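Local coordinates for protein L-fuculose phosphate aldolase (Streptococcus pneumoniae, PDB 4C24) that is a zinc-binding member of the class II aldolase and adducin family, found here as an assembly of four copies of the chain, at residues V155-A158 and N159-I162; Y103-V106 and L107-R111; L141-N144 and A145-M149. One frame throughout, in Å; residues are numbered along the deposited sequence.

Interaction 1: V155-A158 and N159-I162; sequences VLLA and NHGI. With ZN (zinc ion), chain B.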
ATOM      1  N   VAL A 155       3.871 -10.806  21.007  1.00 11.80           N
ATOM      2  CA  VAL A 155       5.143 -10.226  21.449  1.00 10.68           C
ATOM      3  C   VAL A 155       5.937  -9.795  20.232  1.00 11.84           C
ATOM      4  O   VAL A 155       5.889 -10.448  19.188  1.00 13.65           O
ATOM      5  CB  VAL A 155       5.952 -11.203  22.338  1.00 12.42           C
ATOM      6  CG1 VAL A 155       6.422 -12.422  21.577  1.00 14.64           C
ATOM      7  CG2 VAL A 155       7.159 -10.532  22.962  1.00 14.48           C
ATOM      8  N   LEU A 156       6.623  -8.657  20.310  1.00 11.99           N
ATOM      9  CA  LEU A 156       7.554  -8.259  19.279  1.00 10.27           C
ATOM     10  C   LEU A 156       8.947  -8.878  19.517  1.00 12.52           C
ATOM     11  O   LEU A 156       9.433  -8.965  20.654  1.00 15.29           O
ATOM     12  CB  LEU A 156       7.639  -6.725  19.196  1.00 12.67           C
ATOM     13  CG  LEU A 156       6.331  -5.943  19.094  1.00 13.32           C
ATOM     14  CD1 LEU A 156       6.577  -4.444  19.056  1.00 16.39           C
ATOM     15  CD2 LEU A 156       5.538  -6.439  17.885  1.00 17.28           C
ATOM     16  N   LEU A 157       9.582  -9.312  18.444  1.00 11.85           N
ATOM     17  CA  LEU A 157      10.896  -9.920  18.509  1.00 13.20           C
ATOM     18  C   LEU A 157      11.872  -8.894  17.961  1.00 13.78           C
ATOM     19  O   LEU A 157      11.794  -8.477  16.804  1.00 11.71           O
ATOM     20  CB  LEU A 157      10.936 -11.172  17.632  1.00 12.20           C
ATOM     21  CG  LEU A 157       9.851 -12.188  17.978  1.00 13.86           C
ATOM     22  CD1 LEU A 157       9.921 -13.335  16.965  1.00 15.05           C
ATOM     23  CD2 LEU A 157       9.915 -12.681  19.425  1.00 15.62           C
ATOM     24  N   ALA A 158      12.787  -8.459  18.837  1.00 12.91           N
ATOM     25  CA  ALA A 158      13.672  -7.367  18.505  1.00 12.59           C
ATOM     26  C   ALA A 158      14.391  -7.543  17.158  1.00  9.80           C
ATOM     27  O   ALA A 158      15.012  -8.571  16.907  1.00 12.90           O
ATOM     28  CB  ALA A 158      14.687  -7.208  19.624  1.00 14.44           C
ATOM     29  N   ASN A 159      14.297  -6.543  16.286  1.00 11.02           N
ATOM     30  CA  ASN A 159      15.022  -6.545  15.016  1.00 11.68           C
ATOM     31  C   ASN A 159      14.607  -7.712  14.135  1.00 12.26           C
ATOM     32  O   ASN A 159      15.392  -8.181  13.323  1.00 13.38           O
ATOM     33  CB  ASN A 159      16.545  -6.528  15.218  1.00 14.04           C
ATOM     34  CG  ASN A 159      17.000  -5.303  15.958  1.00 14.90           C
ATOM     35  OD1 ASN A 159      17.186  -4.233  15.382  1.00 16.47           O
ATOM     36  ND2 ASN A 159      17.153  -5.454  17.224  1.00 11.84           N
ATOM     37  N   HIS A 160      13.359  -8.130  14.311  1.00 11.88           N
ATOM     38  CA  HIS A 160      12.944  -9.410  13.704  1.00 12.63           C
ATOM     39  C   HIS A 160      11.502  -9.426  13.248  1.00 12.19           C
ATOM     40  O   HIS A 160      11.243  -9.465  12.038  1.00 14.59           O
ATOM     41  CB  HIS A 160      13.233 -10.535  14.687  1.00 12.89           C
ATOM     42  CG  HIS A 160      13.017 -11.906  14.127  1.00 13.71           C
ATOM     43  ND1 HIS A 160      13.651 -13.015  14.628  1.00 13.51           N
ATOM     44  CD2 HIS A 160      12.225 -12.339  13.107  1.00 14.52           C
ATOM     45  CE1 HIS A 160      13.252 -14.088  13.941  1.00 14.84           C
ATOM     46  NE2 HIS A 160      12.387 -13.697  13.019  1.00 11.69           N
ATOM     47  N   GLY A 161      10.556  -9.398  14.172  1.00 11.26           N
ATOM     48  CA  GLY A 161       9.152  -9.505  13.776  1.00 11.21           C
ATOM     49  C   GLY A 161       8.211  -9.679  14.927  1.00 12.59           C
ATOM     50  O   GLY A 161       8.398  -9.090  15.985  1.00 14.00           O
ATOM     51  N   ILE A 162       7.184 -10.490  14.739  1.00 13.61           N
ATOM     52  CA  ILE A 162       6.143 -10.639  15.712  1.00 13.94           C
ATOM     53  C   ILE A 162       5.859 -12.122  15.902  1.00 12.30           C
ATOM     54  O   ILE A 162       6.063 -12.925  14.981  1.00 14.32           O
ATOM     55  CB  ILE A 162       4.857  -9.901  15.253  1.00 13.35           C
ATOM     56  CG1 ILE A 162       3.793  -9.833  16.344  1.00 16.96           C
ATOM     57  CG2 ILE A 162       4.271 -10.548  13.995  1.00 17.44           C
ATOM     58  CD1 ILE A 162       2.597  -8.981  15.986  1.00 19.79           C
TER
HETATM   59 ZN    ZN B 301      11.409 -14.821  11.685  1.00 15.82          ZN
HETATM   60  O   HOH W   1      12.697 -16.458  11.526  1.00 25.08           O
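A classic beta bulge, in which His160 and Gly161 both face Leu157, shapes the tight hairpin between strands 154-157 and 161-166 and carries one of the zinc ligands. Two backbone hydrogen bonds join Leu157 to Gly161. The Leu157 N-H runs almost straight, at 178°, to Gly161 O, 2.7 Å from Leu157 N, although the donor lies above the carbonyl plane. In return, Gly161 N reaches Leu157 O at 3.1 Å and meets a lone pair in the plane of that carbonyl. One step along, Leu156 and Ile162 form the antiparallel non-hydrogen-bonded pair. Their chains cross obliquely, with Leu156 CD2 4.1 Å from Ile162 CG1. Each residue of the pair also makes a CA-H...O contact with a carbonyl of the opposite strand: Ile162 CA lies 3.5 Å from Val155 O, and Leu156 CA sits equally close to Gly161 O.

The general lesson of a bulge is that the extra residue changes where a side chain can point, and His160 illustrates it. CG stands opposite its backbone N (chi1 -173°), and while CB stays 3.8 Å from Leu157 CB, the end of the side chain leads out to the zinc ion, with Leu157 CD1 still over one face of the ring. NE2 of His160 binds the zinc ion at 2.0 Å. His98 and His100 supply the other two protein ligands and a water molecule sits 2.1 Å from the zinc ion, a three-histidine site as in other zinc-dependent class II aldolases of this family. The His160 ring stands steeply against both partner rings, and Tyr119 of a second subunit meets it edge-to-face. His118 of that subunit is hydrogen-bonded to His160 O, while within the chain His98 ND1 is hydrogen-bonded to Ile162 O on the neighbouring strand.

Interaction 2: Y103-V106 and L107-R111; sequences YATV and LACLR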
ATOM      1  N   TYR A 103       4.756  -2.652  10.319  1.00 11.79           N
ATOM      2  CA  TYR A 103       4.925  -1.697  11.436  1.00 11.01           C
ATOM      3  C   TYR A 103       5.227  -2.357  12.752  1.00 10.73           C
ATOM      4  O   TYR A 103       5.904  -1.744  13.612  1.00 11.25           O
ATOM      5  CB  TYR A 103       3.754  -0.723  11.509  1.00 11.23           C
ATOM      6  CG  TYR A 103       3.764   0.245  10.366  1.00 12.14           C
ATOM      7  CD1 TYR A 103       3.176  -0.072   9.142  1.00 12.94           C
ATOM      8  CD2 TYR A 103       4.404   1.482  10.474  1.00 11.78           C
ATOM      9  CE1 TYR A 103       3.193   0.815   8.083  1.00 12.89           C
ATOM     10  CE2 TYR A 103       4.420   2.384   9.430  1.00 11.79           C
ATOM     11  CZ  TYR A 103       3.828   2.044   8.213  1.00 11.28           C
ATOM     12  OH  TYR A 103       3.835   2.937   7.166  1.00 12.82           O
ATOM     13  N   ALA A 104       4.736  -3.562  12.984  1.00 10.79           N
ATOM     14  CA  ALA A 104       5.115  -4.315  14.162  1.00 11.46           C
ATOM     15  C   ALA A 104       6.624  -4.542  14.159  1.00 11.88           C
ATOM     16  O   ALA A 104       7.262  -4.443  15.200  1.00 11.98           O
ATOM     17  CB  ALA A 104       4.317  -5.604  14.260  1.00 14.91           C
ATOM     18  N   THR A 105       7.204  -4.793  12.996  1.00 11.46           N
ATOM     19  CA  THR A 105       8.635  -5.022  12.894  1.00 11.83           C
ATOM     20  C   THR A 105       9.387  -3.706  13.032  1.00 11.60           C
ATOM     21  O   THR A 105      10.461  -3.708  13.617  1.00 12.42           O
ATOM     22  CB  THR A 105       8.970  -5.729  11.586  1.00 12.57           C
ATOM     23  OG1 THR A 105       8.287  -6.979  11.601  1.00 14.54           O
ATOM     24  CG2 THR A 105      10.466  -5.978  11.450  1.00 13.25           C
ATOM     25  N   VAL A 106       8.820  -2.611  12.517  1.00 11.01           N
ATOM     26  CA  VAL A 106       9.384  -1.255  12.806  1.00 10.26           C
ATOM     27  C   VAL A 106       9.569  -1.064  14.304  1.00 11.39           C
ATOM     28  O   VAL A 106      10.678  -0.692  14.784  1.00 12.36           O
ATOM     29  CB  VAL A 106       8.497  -0.154  12.222  1.00  9.84           C
ATOM     30  CG1 VAL A 106       8.914   1.231  12.759  1.00 10.42           C
ATOM     31  CG2 VAL A 106       8.597  -0.225  10.718  1.00 12.07           C
ATOM     32  N   LEU A 107       8.500  -1.290  15.050  1.00 10.25           N
ATOM     33  CA  LEU A 107       8.599  -1.166  16.510  1.00 10.34           C
ATOM     34  C   LEU A 107       9.657  -2.114  17.064  1.00 11.39           C
ATOM     35  O   LEU A 107      10.443  -1.755  17.918  1.00 12.88           O
ATOM     36  CB  LEU A 107       7.251  -1.385  17.161  1.00 11.27           C
ATOM     37  CG  LEU A 107       6.272  -0.247  16.886  1.00  9.82           C
ATOM     38  CD1 LEU A 107       4.928  -0.592  17.512  1.00 11.31           C
ATOM     39  CD2 LEU A 107       6.780   1.088  17.518  1.00 14.05           C
ATOM     40  N   ALA A 108       9.712  -3.346  16.564  1.00 11.21           N
ATOM     41  CA  ALA A 108      10.696  -4.310  17.009  1.00 11.13           C
ATOM     42  C   ALA A 108      12.125  -3.842  16.742  1.00 11.78           C
ATOM     43  O   ALA A 108      13.029  -4.162  17.509  1.00 12.26           O
ATOM     44  CB  ALA A 108      10.441  -5.628  16.263  1.00 13.49           C
ATOM     45  N   CYS A 109      12.343  -3.151  15.626  1.00 13.64           N
ATOM     46  CA  CYS A 109      13.687  -2.691  15.286  1.00 13.48           C
ATOM     47  C   CYS A 109      14.109  -1.472  16.077  1.00 15.79           C
ATOM     48  O   CYS A 109      15.305  -1.221  16.200  1.00 18.73           O
ATOM     49  CB  CYS A 109      13.855  -2.483  13.784  1.00 15.75           C
ATOM     50  SG  CYS A 109      13.682  -4.024  12.847  1.00 16.94           S
ATOM     51  N   LEU A 110      13.123  -0.732  16.565  1.00 13.88           N
ATOM     52  CA  LEU A 110      13.356   0.365  17.522  1.00 13.45           C
ATOM     53  C   LEU A 110      13.469  -0.197  18.920  1.00 15.41           C
ATOM     54  O   LEU A 110      13.855   0.524  19.857  1.00 16.65           O
ATOM     55  CB  LEU A 110      12.190   1.339  17.483  1.00 11.80           C
ATOM     56  CG  LEU A 110      12.022   2.130  16.207  1.00 13.09           C
ATOM     57  CD1 LEU A 110      10.575   2.574  16.047  1.00 14.77           C
ATOM     58  CD2 LEU A 110      12.993   3.308  16.163  1.00 15.79           C
ATOM     59  N   ARG A 111      13.096  -1.466  19.094  1.00 16.23           N
ATOM     60  CA  ARG A 111      12.929  -2.074  20.411  1.00 14.77           C
ATOM     61  C   ARG A 111      11.970  -1.249  21.303  1.00 13.64           C
ATOM     62  O   ARG A 111      12.244  -0.980  22.489  1.00 17.61           O
ATOM     63  CB  ARG A 111      14.295  -2.369  21.048  1.00 15.94           C
ATOM     64  CG  ARG A 111      15.168  -3.221  20.145  1.00 15.76           C
ATOM     65  CD  ARG A 111      16.473  -3.617  20.776  1.00 17.13           C
ATOM     66  NE  ARG A 111      17.305  -4.385  19.868  1.00 14.09           N
ATOM     67  CZ  ARG A 111      18.458  -4.942  20.215  1.00 15.03           C
ATOM     68  NH1 ARG A 111      18.940  -4.752  21.446  1.00 18.95           N
ATOM     69  NH2 ARG A 111      19.182  -5.618  19.337  1.00 14.67           N
TER
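With chi1 near 168°, Val106 extends CG1 away from its own backbone N and along the flank of helix 103-110, where Leu110, its CG anti to the carbonyl carbon and beside the backbone N (chi1 -67°), lays CD1 beside it. The two chains run side by side in the same direction, and Val106 CG1 and Leu110 CD1 meet at 3.9 Å. Leu110 also folds back over the preceding turn, placing CG 3.4 Å from Val106 O, the carbonyl that accepts its own N-H. On the next flank Thr105 CG2 lies 4.0 Å from Cys109 SG. Thr105 OG1 is hydrogen-bonded to Thr101 O and has a weak hydrogen bond with Tyr181 OH of a second subunit.

Four backbone hydrogen bonds of the regular helical kind link the two halves, the first from Leu107 N to Tyr103 O (3.0 Å) and the last from Leu110 N to Val106 O. Cys109 N divides its hydrogen: the main acceptor is Thr105 O at 2.8 Å, and Val106 O takes a weak second share. The helix finishes in a Schellman motif, with Arg111 at positive phi as the C' residue, Arg111 N bonding weakly to Ala108 O, and Glu112 N paired with Leu107 O. At the opposite end the carboxylate of Glu180 accepts hydrogen bonds from Tyr103 N and Ala104 N, so its negative charge would probably be favoured by the helix dipole.

Interaction 3: L141-N144 and A145-M149; sequences LAVN and AAKAM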
ATOM      1  N   LEU A 141      16.389 -16.957  21.691  1.00 13.94           N
ATOM      2  CA  LEU A 141      15.221 -16.263  21.141  1.00 13.45           C
ATOM      3  C   LEU A 141      13.934 -16.894  21.659  1.00 12.04           C
ATOM      4  O   LEU A 141      13.018 -16.186  22.080  1.00 13.24           O
ATOM      5  CB  LEU A 141      15.243 -16.221  19.615  1.00 13.77           C
ATOM      6  CG  LEU A 141      14.048 -15.491  19.005  1.00 14.55           C
ATOM      7  CD1 LEU A 141      13.972 -14.043  19.477  1.00 15.14           C
ATOM      8  CD2 LEU A 141      14.104 -15.568  17.489  1.00 17.53           C
ATOM      9  N   ALA A 142      13.895 -18.239  21.673  1.00 11.40           N
ATOM     10  CA  ALA A 142      12.717 -18.930  22.175  1.00 11.96           C
ATOM     11  C   ALA A 142      12.392 -18.540  23.615  1.00 12.22           C
ATOM     12  O   ALA A 142      11.257 -18.236  23.944  1.00 12.19           O
ATOM     13  CB  ALA A 142      12.880 -20.442  22.058  1.00 12.64           C
ATOM     14  N   VAL A 143      13.423 -18.551  24.469  1.00 11.79           N
ATOM     15  CA  VAL A 143      13.224 -18.179  25.863  1.00 13.30           C
ATOM     16  C   VAL A 143      12.829 -16.690  26.025  1.00 11.42           C
ATOM     17  O   VAL A 143      11.910 -16.372  26.759  1.00 12.60           O
ATOM     18  CB  VAL A 143      14.475 -18.523  26.703  1.00 13.83           C
ATOM     19  CG1 VAL A 143      14.425 -17.876  28.095  1.00 16.04           C
ATOM     20  CG2 VAL A 143      14.662 -20.025  26.787  1.00 17.05           C
ATOM     21  N   ASN A 144      13.506 -15.815  25.295  1.00 12.85           N
ATOM     22  CA  ASN A 144      13.230 -14.373  25.350  1.00 13.41           C
ATOM     23  C   ASN A 144      11.792 -14.070  24.947  1.00 12.54           C
ATOM     24  O   ASN A 144      11.102 -13.289  25.571  1.00 13.78           O
ATOM     25  CB  ASN A 144      14.212 -13.576  24.488  1.00 13.61           C
ATOM     26  CG  ASN A 144      15.636 -13.609  25.025  1.00 14.51           C
ATOM     27  OD1 ASN A 144      15.918 -14.153  26.113  1.00 17.14           O
ATOM     28  ND2 ASN A 144      16.549 -13.052  24.241  1.00 17.08           N
ATOM     29  N   ALA A 145      11.319 -14.767  23.903  1.00 13.13           N
ATOM     30  CA  ALA A 145       9.961 -14.594  23.432  1.00 12.59           C
ATOM     31  C   ALA A 145       8.925 -15.133  24.417  1.00 12.31           C
ATOM     32  O   ALA A 145       7.899 -14.510  24.627  1.00 14.78           O
ATOM     33  CB  ALA A 145       9.800 -15.294  22.075  1.00 13.51           C
ATOM     34  N   ALA A 146       9.199 -16.307  25.000  1.00 11.71           N
ATOM     35  CA  ALA A 146       8.314 -16.872  26.019  1.00 13.41           C
ATOM     36  C   ALA A 146       8.134 -15.886  27.160  1.00 13.96           C
ATOM     37  O   ALA A 146       7.033 -15.575  27.541  1.00 15.49           O
ATOM     38  CB  ALA A 146       8.844 -18.204  26.531  1.00 13.95           C
ATOM     39  N   LYS A 147       9.246 -15.375  27.664  1.00 14.61           N
ATOM     40  CA  LYS A 147       9.183 -14.486  28.813  1.00 15.75           C
ATOM     41  C   LYS A 147       8.442 -13.186  28.511  1.00 13.00           C
ATOM     42  O   LYS A 147       7.565 -12.770  29.277  1.00 17.09           O
ATOM     43  CB  LYS A 147      10.597 -14.205  29.280  1.00 16.84           C
ATOM     44  CG  LYS A 147      11.257 -15.418  29.894  1.00 19.77           C
ATOM     45  CD  LYS A 147      12.663 -15.152  30.347  1.00 25.54           C
ATOM     46  CE  LYS A 147      12.663 -14.591  31.757  1.00 27.87           C
ATOM     47  NZ  LYS A 147      14.075 -14.388  32.141  1.00 34.20           N
ATOM     48  N   ALA A 148       8.761 -12.561  27.376  1.00 12.92           N
ATOM     49  CA  ALA A 148       8.147 -11.287  27.023  1.00 14.39           C
ATOM     50  C   ALA A 148       6.701 -11.408  26.531  1.00 13.70           C
ATOM     51  O   ALA A 148       6.010 -10.397  26.402  1.00 14.01           O
ATOM     52  CB  ALA A 148       9.000 -10.544  26.023  1.00 13.41           C
ATOM     53  N   MET A 149       6.257 -12.642  26.219  1.00 14.06           N
ATOM     54  CA  MET A 149       4.855 -12.839  25.883  1.00 14.93           C
ATOM     55  C   MET A 149       3.999 -13.249  27.081  1.00 15.30           C
ATOM     56  O   MET A 149       2.785 -13.404  26.965  1.00 17.18           O
ATOM     57  CB  MET A 149       4.727 -13.872  24.764  1.00 14.80           C
ATOM     58  CG  MET A 149       3.428 -13.653  23.999  1.00 15.65           C
ATOM     59  SD  MET A 149       3.226 -14.566  22.460  1.00 19.01           S
ATOM     60  CE  MET A 149       2.364 -16.008  23.063  1.00 22.09           C
TER
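Val143 and Lys147, one turn apart on helix 139-149, lie side by side and point the same way, so that Val143 CG1 touches Lys147 CD at 3.9 Å. The lysine sets out with CG opposite its carbonyl carbon (chi1 -69°), which brings Lys147 CG to 3.3 Å from Val143 O. An extended second torsion carries CD on past the valine, and the bend at chi3 (86°) then turns the end of the chain away. Lys147 thus keeps its methylenes against the Val143 turn while its charged end leads off from the helix.

Asn144 takes a similar first rotation, chi1 -68°, which sets its amide where ND2 is hydrogen-bonded to Glu132 O, a partner outside the helix. The alanines pack on the carbonyls of the preceding turn: Ala145 CB lies 3.3 Å from Leu141 O, and Ala148 CB 3.5 Å from Asn144 O. Below them runs a regular set of backbone hydrogen bonds, among them Ala145 N to Leu141 O at 2.9 Å and Lys147 N to Val143 O at 3.0 Å. At the C-terminal end, Ala148 O and Met149 O accept hydrogen bonds from Arg129 and Arg90, whose positive charges probably suit that end of the helix.

The helix forms the connection of a beta-alpha-beta unit between the parallel strands 130-131 and 154-157. Ala142 and Val143 pack against Ile85 of helix 80-89, whereas Ala145, Ala148 and Met149 rest on strand 154-157.

Overall arrangement
Interaction 1 is the meeting point of the three. Interaction 2 lies about 7 Å from it, centre to centre, and touches it through a probable hydrogen bond of 3.0 Å between Asn159 N and Ala108 O. Interaction 3, about 10 Å away between centres, packs on it through Leu157 CD2 and Ala145 CB, 3.7 Å apart, and through Leu141 CD2, 3.9 Å from ND1 of the zinc ligand His160. Interactions 2 and 3 do not touch; their nearest atoms are about 9 Å apart. The side chains of Leu141 and Thr105 come to about 6 and 8 Å from the zinc ion held by His160. Interactions 1 and 2 also meet the second subunit.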